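PDB 3DWO: probable outer membrane protein, which probably carries long-chain fatty acids or other hydrophobic compounds across the outer membrane of Pseudomonas aeruginosa as a FadL-type beta-barrel channel. Local coordinates for residues 11-16 with 434-439; 72-75 with 81-84; 352-357 with 396-401. One frame throughout, in Å; residues are numbered along the deposited sequence.

How the contacts relate
Contacts 1 and 3 are buried neighbours at the inner wall of the same FadL-type barrel, their centres about 6 Å apart, whereas contact 2 lies in a loop far along the chain's long axis, its centre 46 and 51 Å from theirs. Strand 434-439 of contact 1 pairs with strand 396-401 of contact 3, and helix 10-14 of the N-terminal hatch packs against residues of both. Their chemistry differs with place: contact 1 lays a wall valine over the ring face of a tryptophan from the helix, contact 3 is a buried salt bridge spanning one intervening strand, and contact 2 a partly exposed loop pairing, built largely of backbone hydrogen bonds and a water.

Contact 1: residues 11-16 with 434-439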
ATOM      1  N   ALA A  11       0.615  17.827  -9.465  1.00 27.91           N
ATOM      2  CA  ALA A  11       0.406  19.060  -8.716  1.00 28.27           C
ATOM      3  C   ALA A  11       0.224  18.682  -7.249  1.00 28.22           C
ATOM      4  O   ALA A  11       0.824  19.285  -6.369  1.00 28.36           O
ATOM      5  CB  ALA A  11      -0.829  19.793  -9.232  1.00 28.94           C
ATOM      6  N   GLY A  12      -0.601  17.671  -6.997  1.00 28.69           N
ATOM      7  CA  GLY A  12      -0.823  17.220  -5.630  1.00 28.84           C
ATOM      8  C   GLY A  12       0.480  16.792  -4.970  1.00 30.30           C
ATOM      9  O   GLY A  12       0.762  17.174  -3.828  1.00 30.35           O
ATOM     10  N   TRP A  13       1.282  16.002  -5.681  1.00 29.34           N
ATOM     11  CA  TRP A  13       2.558  15.552  -5.137  1.00 28.64           C
ATOM     12  C   TRP A  13       3.448  16.737  -4.802  1.00 29.49           C
ATOM     13  O   TRP A  13       4.188  16.705  -3.818  1.00 27.73           O
ATOM     14  CB  TRP A  13       3.290  14.635  -6.124  1.00 29.43           C
ATOM     15  CG  TRP A  13       2.900  13.192  -5.998  1.00 32.26           C
ATOM     16  CD1 TRP A  13       2.075  12.489  -6.826  1.00 32.94           C
ATOM     17  CD2 TRP A  13       3.279  12.290  -4.949  1.00 33.02           C
ATOM     18  NE1 TRP A  13       1.911  11.209  -6.360  1.00 33.08           N
ATOM     19  CE2 TRP A  13       2.637  11.058  -5.208  1.00 33.52           C
ATOM     20  CE3 TRP A  13       4.096  12.404  -3.816  1.00 34.23           C
ATOM     21  CZ2 TRP A  13       2.785   9.945  -4.373  1.00 31.86           C
ATOM     22  CZ3 TRP A  13       4.244  11.296  -2.984  1.00 34.10           C
ATOM     23  CH2 TRP A  13       3.590  10.082  -3.269  1.00 33.50           C
ATOM     24  N   GLY A  14       3.369  17.780  -5.627  1.00 28.84           N
ATOM     25  CA  GLY A  14       4.183  18.965  -5.417  1.00 27.78           C
ATOM     26  C   GLY A  14       3.909  19.690  -4.112  1.00 28.25           C
ATOM     27  O   GLY A  14       4.784  20.372  -3.580  1.00 28.25           O
ATOM     28  N   ARG A  15       2.695  19.556  -3.589  1.00 28.68           N
ATOM     29  CA  ARG A  15       2.346  20.209  -2.331  1.00 30.90           C
ATOM     30  C   ARG A  15       2.012  19.211  -1.226  1.00 30.09           C
ATOM     31  O   ARG A  15       1.243  19.514  -0.309  1.00 30.74           O
ATOM     32  CB  ARG A  15       1.182  21.182  -2.541  1.00 31.55           C
ATOM     33  CG  ARG A  15       0.021  20.614  -3.333  1.00 35.48           C
ATOM     34  CD  ARG A  15      -1.085  21.646  -3.495  1.00 37.60           C
ATOM     35  NE  ARG A  15      -2.192  21.114  -4.281  1.00 44.02           N
ATOM     36  CZ  ARG A  15      -2.412  21.390  -5.562  1.00 43.34           C
ATOM     37  NH1 ARG A  15      -1.606  22.208  -6.223  1.00 43.43           N
ATOM     38  NH2 ARG A  15      -3.437  20.834  -6.186  1.00 45.24           N
ATOM     39  N   ALA A  16       2.613  18.026  -1.310  1.00 30.47           N
ATOM     40  CA  ALA A  16       2.403  16.965  -0.328  1.00 29.26           C
ATOM     41  C   ALA A  16       0.927  16.643  -0.130  1.00 30.19           C
ATOM     42  O   ALA A  16       0.496  16.332   0.982  1.00 29.34           O
ATOM     43  CB  ALA A  16       3.037  17.351   1.008  1.00 29.63           C
ATOM     44  N   VAL A 434       9.858  10.234  -4.663  1.00 26.48           N
ATOM     45  CA  VAL A 434       9.001  10.132  -5.833  1.00 26.56           C
ATOM     46  C   VAL A 434       9.254  11.267  -6.822  1.00 27.88           C
ATOM     47  O   VAL A 434       9.431  12.424  -6.434  1.00 28.08           O
ATOM     48  CB  VAL A 434       7.503  10.156  -5.422  1.00 27.29           C
ATOM     49  CG1 VAL A 434       6.613   9.949  -6.648  1.00 26.61           C
ATOM     50  CG2 VAL A 434       7.224   9.083  -4.367  1.00 24.74           C
ATOM     51  N   PHE A 435       9.294  10.917  -8.102  1.00 28.82           N
ATOM     52  CA  PHE A 435       9.477  11.886  -9.170  1.00 29.63           C
ATOM     53  C   PHE A 435       8.144  11.833  -9.902  1.00 30.92           C
ATOM     54  O   PHE A 435       7.673  10.754 -10.254  1.00 31.68           O
ATOM     55  CB  PHE A 435      10.616  11.463 -10.093  1.00 30.94           C
ATOM     56  CG  PHE A 435      11.919  11.252  -9.379  1.00 33.20           C
ATOM     57  CD1 PHE A 435      12.136  10.101  -8.625  1.00 32.93           C
ATOM     58  CD2 PHE A 435      12.913  12.225  -9.420  1.00 32.29           C
ATOM     59  CE1 PHE A 435      13.319   9.923  -7.920  1.00 34.86           C
ATOM     60  CE2 PHE A 435      14.102  12.059  -8.718  1.00 34.78           C
ATOM     61  CZ  PHE A 435      14.307  10.905  -7.965  1.00 35.51           C
ATOM     62  N   SER A 436       7.532  12.991 -10.118  1.00 31.47           N
ATOM     63  CA  SER A 436       6.225  13.046 -10.762  1.00 30.17           C
ATOM     64  C   SER A 436       6.194  13.996 -11.956  1.00 30.98           C
ATOM     65  O   SER A 436       6.840  15.044 -11.948  1.00 30.95           O
ATOM     66  CB  SER A 436       5.182  13.473  -9.724  1.00 29.61           C
ATOM     67  OG  SER A 436       3.861  13.268 -10.190  1.00 30.70           O
ATOM     68  N   LEU A 437       5.433  13.624 -12.979  1.00 31.61           N
ATOM     69  CA  LEU A 437       5.314  14.433 -14.185  1.00 32.83           C
ATOM     70  C   LEU A 437       3.923  14.225 -14.784  1.00 31.86           C
ATOM     71  O   LEU A 437       3.466  13.093 -14.905  1.00 31.23           O
ATOM     72  CB  LEU A 437       6.382  14.007 -15.191  1.00 35.42           C
ATOM     73  CG  LEU A 437       6.913  15.061 -16.163  1.00 40.23           C
ATOM     74  CD1 LEU A 437       7.734  16.103 -15.401  1.00 39.08           C
ATOM     75  CD2 LEU A 437       7.781  14.380 -17.214  1.00 41.71           C
ATOM     76  N   SER A 438       3.245  15.313 -15.142  1.00 32.45           N
ATOM     77  CA  SER A 438       1.907  15.203 -15.721  1.00 33.83           C
ATOM     78  C   SER A 438       1.642  16.185 -16.851  1.00 33.97           C
ATOM     79  O   SER A 438       2.296  17.218 -16.966  1.00 34.99           O
ATOM     80  CB  SER A 438       0.837  15.417 -14.651  1.00 33.30           C
ATOM     81  OG  SER A 438       0.788  16.778 -14.265  1.00 34.45           O
ATOM     82  N   ALA A 439       0.660  15.849 -17.677  1.00 34.38           N
ATOM     83  CA  ALA A 439       0.258  16.689 -18.793  1.00 34.50           C
ATOM     84  C   ALA A 439      -1.240  16.879 -18.655  1.00 34.50           C
ATOM     85  O   ALA A 439      -1.991  15.907 -18.600  1.00 33.77           O
ATOM     86  CB  ALA A 439       0.584  16.009 -20.114  1.00 34.03           C
TER
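Trp-13 on the short helix 10-14 and Ser-436 on strand 423-441 are the closest backbone points, their CA atoms 7.2 Å apart, a spacing that side chains must fill. In the FadL fold the N-terminal region forms a hatch that plugs the lumen of the beta barrel, and this contact is one place where the hatch helix rests on the inner face of the wall. Trp-13 carries it. Its first torsion (chi1 -87°) turns CG to the side of the backbone N, opposite the carbonyl carbon, which sends the indole from the helix toward the strand. Val-434 meets that ring over one face: its CG1 stands 4.2 Å from the centroid of the six-membered ring and only 4° off the ring normal, a CH-pi contact squarely over the face. The other branch, CG2, reaches the rim, 3.9 Å from Trp-13 CH2. A branched valine suits this place, since one methyl can cover the face while the second closes on the far end of the indole, the two side chains crossing at about a right angle. The large flat indole spans the distance between helix and strand. Gly-12 and Gly-14 are buried in this turn. Arg-15, the next residue, forms a salt bridge with Asp-344, an acid that also holds Arg-354 of the wall. Phe-435 and Leu-437, between the inward residues of the strand, point away from the helix to the barrel's surface. Ser-436 is small enough to sit beside the indole; its hydroxyl is hydrogen-bonded to Asn-50 on the adjoining strand, and OG lies obliquely to the ring, 3.9 Å from Trp-13 CD1.

Contact 2: residues 72-75 with 81-84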
ATOM      1  N   GLY A  72      21.997 -20.375   7.766  1.00 19.49           N
ATOM      2  CA  GLY A  72      21.523 -20.410   6.394  1.00 20.53           C
ATOM      3  C   GLY A  72      21.029 -21.781   5.976  1.00 21.40           C
ATOM      4  O   GLY A  72      20.688 -21.996   4.814  1.00 24.04           O
ATOM      5  N   GLY A  73      20.998 -22.713   6.923  1.00 22.09           N
ATOM      6  CA  GLY A  73      20.543 -24.061   6.631  1.00 22.78           C
ATOM      7  C   GLY A  73      21.475 -24.834   5.716  1.00 25.41           C
ATOM      8  O   GLY A  73      22.698 -24.671   5.770  1.00 25.56           O
ATOM      9  N   TYR A  74      20.892 -25.669   4.861  1.00 25.10           N
ATOM     10  CA  TYR A  74      21.660 -26.489   3.933  1.00 27.76           C
ATOM     11  C   TYR A  74      21.275 -26.242   2.479  1.00 28.67           C
ATOM     12  O   TYR A  74      20.168 -25.793   2.176  1.00 27.27           O
ATOM     13  CB  TYR A  74      21.450 -27.975   4.240  1.00 28.58           C
ATOM     14  CG  TYR A  74      21.888 -28.393   5.618  1.00 32.22           C
ATOM     15  CD1 TYR A  74      23.224 -28.716   5.885  1.00 33.02           C
ATOM     16  CD2 TYR A  74      20.972 -28.450   6.667  1.00 32.27           C
ATOM     17  CE1 TYR A  74      23.631 -29.081   7.166  1.00 34.48           C
ATOM     18  CE2 TYR A  74      21.366 -28.811   7.949  1.00 35.55           C
ATOM     19  CZ  TYR A  74      22.694 -29.123   8.193  1.00 36.12           C
ATOM     20  OH  TYR A  74      23.078 -29.451   9.469  1.00 38.02           O
ATOM     21  N   GLN A  75      22.207 -26.564   1.589  1.00 30.18           N
ATOM     22  CA  GLN A  75      22.015 -26.421   0.155  1.00 32.63           C
ATOM     23  C   GLN A  75      20.749 -27.161  -0.259  1.00 33.30           C
ATOM     24  O   GLN A  75      19.888 -26.591  -0.922  1.00 35.18           O
ATOM     25  CB  GLN A  75      23.227 -27.003  -0.584  1.00 34.05           C
ATOM     26  CG  GLN A  75      23.094 -27.092  -2.092  1.00 38.21           C
ATOM     27  CD  GLN A  75      23.085 -25.732  -2.760  1.00 42.46           C
ATOM     28  OE1 GLN A  75      23.986 -24.917  -2.543  1.00 46.42           O
ATOM     29  NE2 GLN A  75      22.073 -25.483  -3.585  1.00 42.95           N
ATOM     30  N   PRO A  81      26.114 -29.406   1.641  1.00 37.30           N
ATOM     31  CA  PRO A  81      26.884 -28.300   2.220  1.00 37.16           C
ATOM     32  C   PRO A  81      26.057 -27.252   2.966  1.00 36.87           C
ATOM     33  O   PRO A  81      24.955 -26.896   2.552  1.00 36.13           O
ATOM     34  CB  PRO A  81      27.610 -27.719   1.007  1.00 37.04           C
ATOM     35  CG  PRO A  81      26.662 -28.007  -0.117  1.00 39.64           C
ATOM     36  CD  PRO A  81      26.248 -29.426   0.175  1.00 36.64           C
ATOM     37  N   GLU A  82      26.602 -26.769   4.075  1.00 35.83           N
ATOM     38  CA  GLU A  82      25.931 -25.759   4.870  1.00 36.15           C
ATOM     39  C   GLU A  82      26.030 -24.416   4.159  1.00 34.46           C
ATOM     40  O   GLU A  82      27.052 -24.091   3.558  1.00 35.36           O
ATOM     41  CB  GLU A  82      26.573 -25.671   6.255  1.00 39.08           C
ATOM     42  CG  GLU A  82      26.349 -26.912   7.101  1.00 44.59           C
ATOM     43  CD  GLU A  82      27.142 -26.897   8.392  1.00 49.18           C
ATOM     44  OE1 GLU A  82      27.112 -25.865   9.099  1.00 51.79           O
ATOM     45  OE2 GLU A  82      27.791 -27.922   8.706  1.00 50.64           O
ATOM     46  N   LEU A  83      24.955 -23.644   4.214  1.00 31.91           N
ATOM     47  CA  LEU A  83      24.925 -22.335   3.578  1.00 28.95           C
ATOM     48  C   LEU A  83      25.028 -21.255   4.637  1.00 27.03           C
ATOM     49  O   LEU A  83      24.694 -21.481   5.797  1.00 29.10           O
ATOM     50  CB  LEU A  83      23.617 -22.145   2.808  1.00 27.59           C
ATOM     51  CG  LEU A  83      23.377 -22.969   1.548  1.00 27.02           C
ATOM     52  CD1 LEU A  83      21.958 -22.734   1.060  1.00 25.88           C
ATOM     53  CD2 LEU A  83      24.381 -22.567   0.482  1.00 27.91           C
ATOM     54  N   GLY A  84      25.495 -20.082   4.236  1.00 25.65           N
ATOM     55  CA  GLY A  84      25.589 -18.986   5.182  1.00 25.51           C
ATOM     56  C   GLY A  84      24.313 -18.175   5.042  1.00 25.18           C
ATOM     57  O   GLY A  84      23.549 -18.372   4.094  1.00 24.15           O
TER
HETATM   58  O   HOH W   1      24.074 -23.514   7.897  1.00 29.84           O
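Tyr-74 and Glu-82 face each other as a non-hydrogen-bonded antiparallel pair, a single beta bridge within the long loop between strands 44-63 and 93-105, which by the usual topology of such barrels is extracellular. Backbone hydrogen bonds flank the pair. Gln-75 N gives its hydrogen to Pro-81 O at 2.9 Å; proline, with no amide hydrogen, can only accept in the backbone pairing. On the other flank Leu-83 N bonds to Gly-73 O, also at 2.9 Å. A water adds a second link, donating to Gly-73 O at 2.8 Å and to Leu-83 O at 3.0 Å, so Gly-73 O takes two hydrogens. The two glycines suit their places for different reasons. At Gly-72 the CA comes within 3.4 Å of Leu-83 O, and a CB would run into that oxygen and Gly-84 O; at Gly-73 the positive phi is a backbone conformation that itself favours glycine. Packing is the third element. The Tyr-74 and Glu-82 side chains run side by side in the same direction, with CE1 of the ring 3.5 Å from Glu-82 CG and the ring and carboxylate planes 67° apart. Beyond the pair, the proline ring packs on Gln-75, Pro-81 CG lying 3.6 Å from Gln-75 CB. Leu-83 points toward the partner segment and sets its CG 3.8 Å from Gln-75 N, its branched end lying over the backbone of Tyr-74 and Gln-75. Asn-129 ties the Gly-72 and Gly-84 end together by bonding through ND2 to the carbonyl oxygens of both. The chemistry is therefore mostly backbone polar, with methylene packing around it, so the pairing depends on main-chain geometry and glycine more than on any side-chain charge.

Contact 3: residues 352-357 with 396-401; sequences TMRAGV and SIDAAY. With C8E ((hydroxyethyloxy)tri(ethyloxy)octane), chain J; C8E ((hydroxyethyloxy)tri(ethyloxy)octane), chain G.
Arg-354 and Asp-398 approach at about a right angle, each reaching inward from its own barrel strand toward the other. Strand 378-388 lies between strands 351-360 and 395-411, so the salt bridge spans an intervening strand on the inner wall of the FadL-type barrel, where a long side chain is needed. Arginine supplies it: the chain is extended from CG to NE, and with CG set anti to the carbonyl carbon (chi1 -47°) the guanidinium is carried across. Asp-398, the shorter partner, offers OD1, which Arg-354 NH2 meets at 2.8 Å. The two planes are 48° apart and OD1 comes obliquely to the guanidinium, so this is no flat two-pronged pairing. As a hydrogen bond it is weak, with only 115° at the hydrogen. Arg-354 NE has a salt bridge of its own to Asp-344, while Ala-11 of helix 10-14 packs against both residues. On the opposite face of the strand, detergent lies along the wall: Met-353 SD is 3.8 Å from C4 of the chain J C8E, and Ala-355 CB is 3.8 Å from C3 of the chain G C8E. Apolar residues thus face detergent, as they would lipid, while the charges form a buried cluster: Asp-344 bridges Arg-15 and Arg-354, and Asp-398 adds a further acid, probably offsetting the two positive charges.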
ATOM      1  N   THR A 352       4.349  28.532 -12.157  1.00 44.28           N
ATOM      2  CA  THR A 352       3.727  28.409 -10.850  1.00 43.51           C
ATOM      3  C   THR A 352       4.618  27.484 -10.027  1.00 42.50           C
ATOM      4  O   THR A 352       5.146  26.497 -10.540  1.00 42.08           O
ATOM      5  CB  THR A 352       2.305  27.822 -10.949  1.00 44.51           C
ATOM      6  OG1 THR A 352       1.826  27.505  -9.635  1.00 45.63           O
ATOM      7  CG2 THR A 352       2.303  26.578 -11.801  1.00 46.69           C
ATOM      8  N   MET A 353       4.806  27.827  -8.757  1.00 41.05           N
ATOM      9  CA  MET A 353       5.639  27.036  -7.861  1.00 39.95           C
ATOM     10  C   MET A 353       4.819  26.423  -6.742  1.00 37.70           C
ATOM     11  O   MET A 353       3.876  27.040  -6.247  1.00 36.92           O
ATOM     12  CB  MET A 353       6.736  27.904  -7.248  1.00 43.22           C
ATOM     13  CG  MET A 353       7.890  28.197  -8.176  1.00 49.60           C
ATOM     14  SD  MET A 353       9.140  29.203  -7.351  1.00 58.50           S
ATOM     15  CE  MET A 353       9.629  30.298  -8.689  1.00 57.58           C
ATOM     16  N   ARG A 354       5.189  25.208  -6.344  1.00 34.91           N
ATOM     17  CA  ARG A 354       4.492  24.503  -5.278  1.00 33.34           C
ATOM     18  C   ARG A 354       5.468  23.940  -4.257  1.00 31.51           C
ATOM     19  O   ARG A 354       6.638  23.694  -4.553  1.00 30.67           O
ATOM     20  CB  ARG A 354       3.666  23.342  -5.839  1.00 33.69           C
ATOM     21  CG  ARG A 354       2.836  23.690  -7.047  1.00 37.02           C
ATOM     22  CD  ARG A 354       1.736  22.664  -7.283  1.00 35.00           C
ATOM     23  NE  ARG A 354       0.976  22.977  -8.489  1.00 35.39           N
ATOM     24  CZ  ARG A 354       1.427  22.778  -9.721  1.00 37.16           C
ATOM     25  NH1 ARG A 354       2.634  22.261  -9.910  1.00 35.89           N
ATOM     26  NH2 ARG A 354       0.673  23.099 -10.766  1.00 40.73           N
ATOM     27  N   ALA A 355       4.959  23.728  -3.051  1.00 31.28           N
ATOM     28  CA  ALA A 355       5.737  23.170  -1.958  1.00 30.56           C
ATOM     29  C   ALA A 355       4.756  22.685  -0.896  1.00 30.40           C
ATOM     30  O   ALA A 355       3.601  23.113  -0.861  1.00 29.93           O
ATOM     31  CB  ALA A 355       6.665  24.223  -1.379  1.00 30.50           C
ATOM     32  N   GLY A 356       5.215  21.784  -0.037  1.00 29.52           N
ATOM     33  CA  GLY A 356       4.354  21.271   1.008  1.00 25.25           C
ATOM     34  C   GLY A 356       5.049  20.216   1.840  1.00 26.08           C
ATOM     35  O   GLY A 356       6.110  19.711   1.468  1.00 24.57           O
ATOM     36  N   VAL A 357       4.443  19.893   2.975  1.00 24.18           N
ATOM     37  CA  VAL A 357       4.970  18.891   3.880  1.00 24.11           C
ATOM     38  C   VAL A 357       3.779  18.166   4.492  1.00 25.79           C
ATOM     39  O   VAL A 357       2.684  18.721   4.583  1.00 25.29           O
ATOM     40  CB  VAL A 357       5.794  19.530   5.015  1.00 25.21           C
ATOM     41  CG1 VAL A 357       6.983  20.290   4.438  1.00 22.29           C
ATOM     42  CG2 VAL A 357       4.905  20.458   5.828  1.00 25.29           C
ATOM     43  N   SER A 396      -0.837  22.099 -20.173  1.00 48.02           N
ATOM     44  CA  SER A 396       0.058  22.425 -19.076  1.00 45.48           C
ATOM     45  C   SER A 396       0.888  21.223 -18.652  1.00 43.38           C
ATOM     46  O   SER A 396       0.436  20.079 -18.715  1.00 42.06           O
ATOM     47  CB  SER A 396      -0.736  22.961 -17.882  1.00 45.10           C
ATOM     48  OG  SER A 396      -1.683  22.013 -17.435  1.00 48.35           O
ATOM     49  N   ILE A 397       2.116  21.498 -18.230  1.00 41.44           N
ATOM     50  CA  ILE A 397       3.030  20.460 -17.789  1.00 39.58           C
ATOM     51  C   ILE A 397       3.393  20.728 -16.340  1.00 38.76           C
ATOM     52  O   ILE A 397       3.608  21.879 -15.952  1.00 38.08           O
ATOM     53  CB  ILE A 397       4.325  20.465 -18.615  1.00 39.12           C
ATOM     54  CG1 ILE A 397       3.989  20.430 -20.104  1.00 39.60           C
ATOM     55  CG2 ILE A 397       5.195  19.272 -18.231  1.00 38.08           C
ATOM     56  CD1 ILE A 397       3.203  19.212 -20.530  1.00 42.61           C
ATOM     57  N   ASP A 398       3.453  19.670 -15.539  1.00 37.28           N
ATOM     58  CA  ASP A 398       3.809  19.809 -14.134  1.00 35.89           C
ATOM     59  C   ASP A 398       4.868  18.806 -13.731  1.00 34.60           C
ATOM     60  O   ASP A 398       4.929  17.696 -14.267  1.00 33.36           O
ATOM     61  CB  ASP A 398       2.583  19.638 -13.241  1.00 38.06           C
ATOM     62  CG  ASP A 398       1.651  20.822 -13.309  1.00 42.48           C
ATOM     63  OD1 ASP A 398       0.688  20.874 -12.523  1.00 46.03           O
ATOM     64  OD2 ASP A 398       1.882  21.709 -14.153  1.00 48.94           O
ATOM     65  N   ALA A 399       5.708  19.215 -12.788  1.00 31.91           N
ATOM     66  CA  ALA A 399       6.777  18.368 -12.285  1.00 28.59           C
ATOM     67  C   ALA A 399       6.745  18.425 -10.767  1.00 27.95           C
ATOM     68  O   ALA A 399       6.270  19.399 -10.184  1.00 27.34           O
ATOM     69  CB  ALA A 399       8.112  18.858 -12.793  1.00 26.82           C
ATOM     70  N   ALA A 400       7.244  17.378 -10.127  1.00 26.51           N
ATOM     71  CA  ALA A 400       7.266  17.342  -8.678  1.00 26.80           C
ATOM     72  C   ALA A 400       8.301  16.353  -8.184  1.00 26.79           C
ATOM     73  O   ALA A 400       8.631  15.380  -8.867  1.00 26.61           O
ATOM     74  CB  ALA A 400       5.883  16.962  -8.140  1.00 25.55           C
ATOM     75  N   TYR A 401       8.828  16.631  -6.999  1.00 26.21           N
ATOM     76  CA  TYR A 401       9.792  15.765  -6.348  1.00 26.71           C
ATOM     77  C   TYR A 401       9.309  15.681  -4.922  1.00 26.73           C
ATOM     78  O   TYR A 401       8.933  16.690  -4.333  1.00 27.23           O
ATOM     79  CB  TYR A 401      11.200  16.353  -6.347  1.00 27.98           C
ATOM     80  CG  TYR A 401      12.163  15.500  -5.545  1.00 29.81           C
ATOM     81  CD1 TYR A 401      12.520  14.221  -5.977  1.00 29.49           C
ATOM     82  CD2 TYR A 401      12.666  15.944  -4.323  1.00 30.34           C
ATOM     83  CE1 TYR A 401      13.354  13.404  -5.211  1.00 29.94           C
ATOM     84  CE2 TYR A 401      13.500  15.133  -3.549  1.00 31.32           C
ATOM     85  CZ  TYR A 401      13.839  13.866  -4.000  1.00 30.68           C
ATOM     86  OH  TYR A 401      14.663  13.067  -3.242  1.00 29.20           O
TER
HETATM   87  C1  C8E J 460      11.687  24.688  -8.734  1.00 70.96           C
HETATM   88  C2  C8E J 460      10.569  24.359  -7.863  1.00 72.04           C
HETATM   89  C3  C8E J 460      10.782  24.658  -6.448  1.00 72.22           C
HETATM   90  C4  C8E J 460       9.860  25.722  -6.089  1.00 72.59           C
HETATM   91  C5  C8E J 460       9.533  25.609  -4.645  1.00 72.62           C
HETATM   92  C6  C8E J 460       9.890  26.837  -3.959  1.00 72.71           C
HETATM   93  C7  C8E J 460       9.013  26.744  -2.808  1.00 73.00           C
HETATM   94  C8  C8E J 460       9.607  27.527  -1.707  1.00 73.55           C
HETATM   95  O9  C8E J 460      10.037  27.047  -0.442  1.00 74.01           O
HETATM   96  C10 C8E J 460       9.104  26.422   0.422  1.00 74.01           C
HETATM   97  C1  C8E G 457       3.958  26.698   1.478  1.00 57.83           C
HETATM   98  C2  C8E G 457       3.718  27.561   0.330  1.00 57.65           C
HETATM   99  C3  C8E G 457       4.183  27.030  -0.950  1.00 56.58           C
HETATM  100  C4  C8E G 457       5.368  27.788  -1.325  1.00 56.19           C
HETATM  101  C5  C8E G 457       5.297  28.108  -2.771  1.00 55.66           C
HETATM  102  C6  C8E G 457       6.228  29.173  -3.093  1.00 54.69           C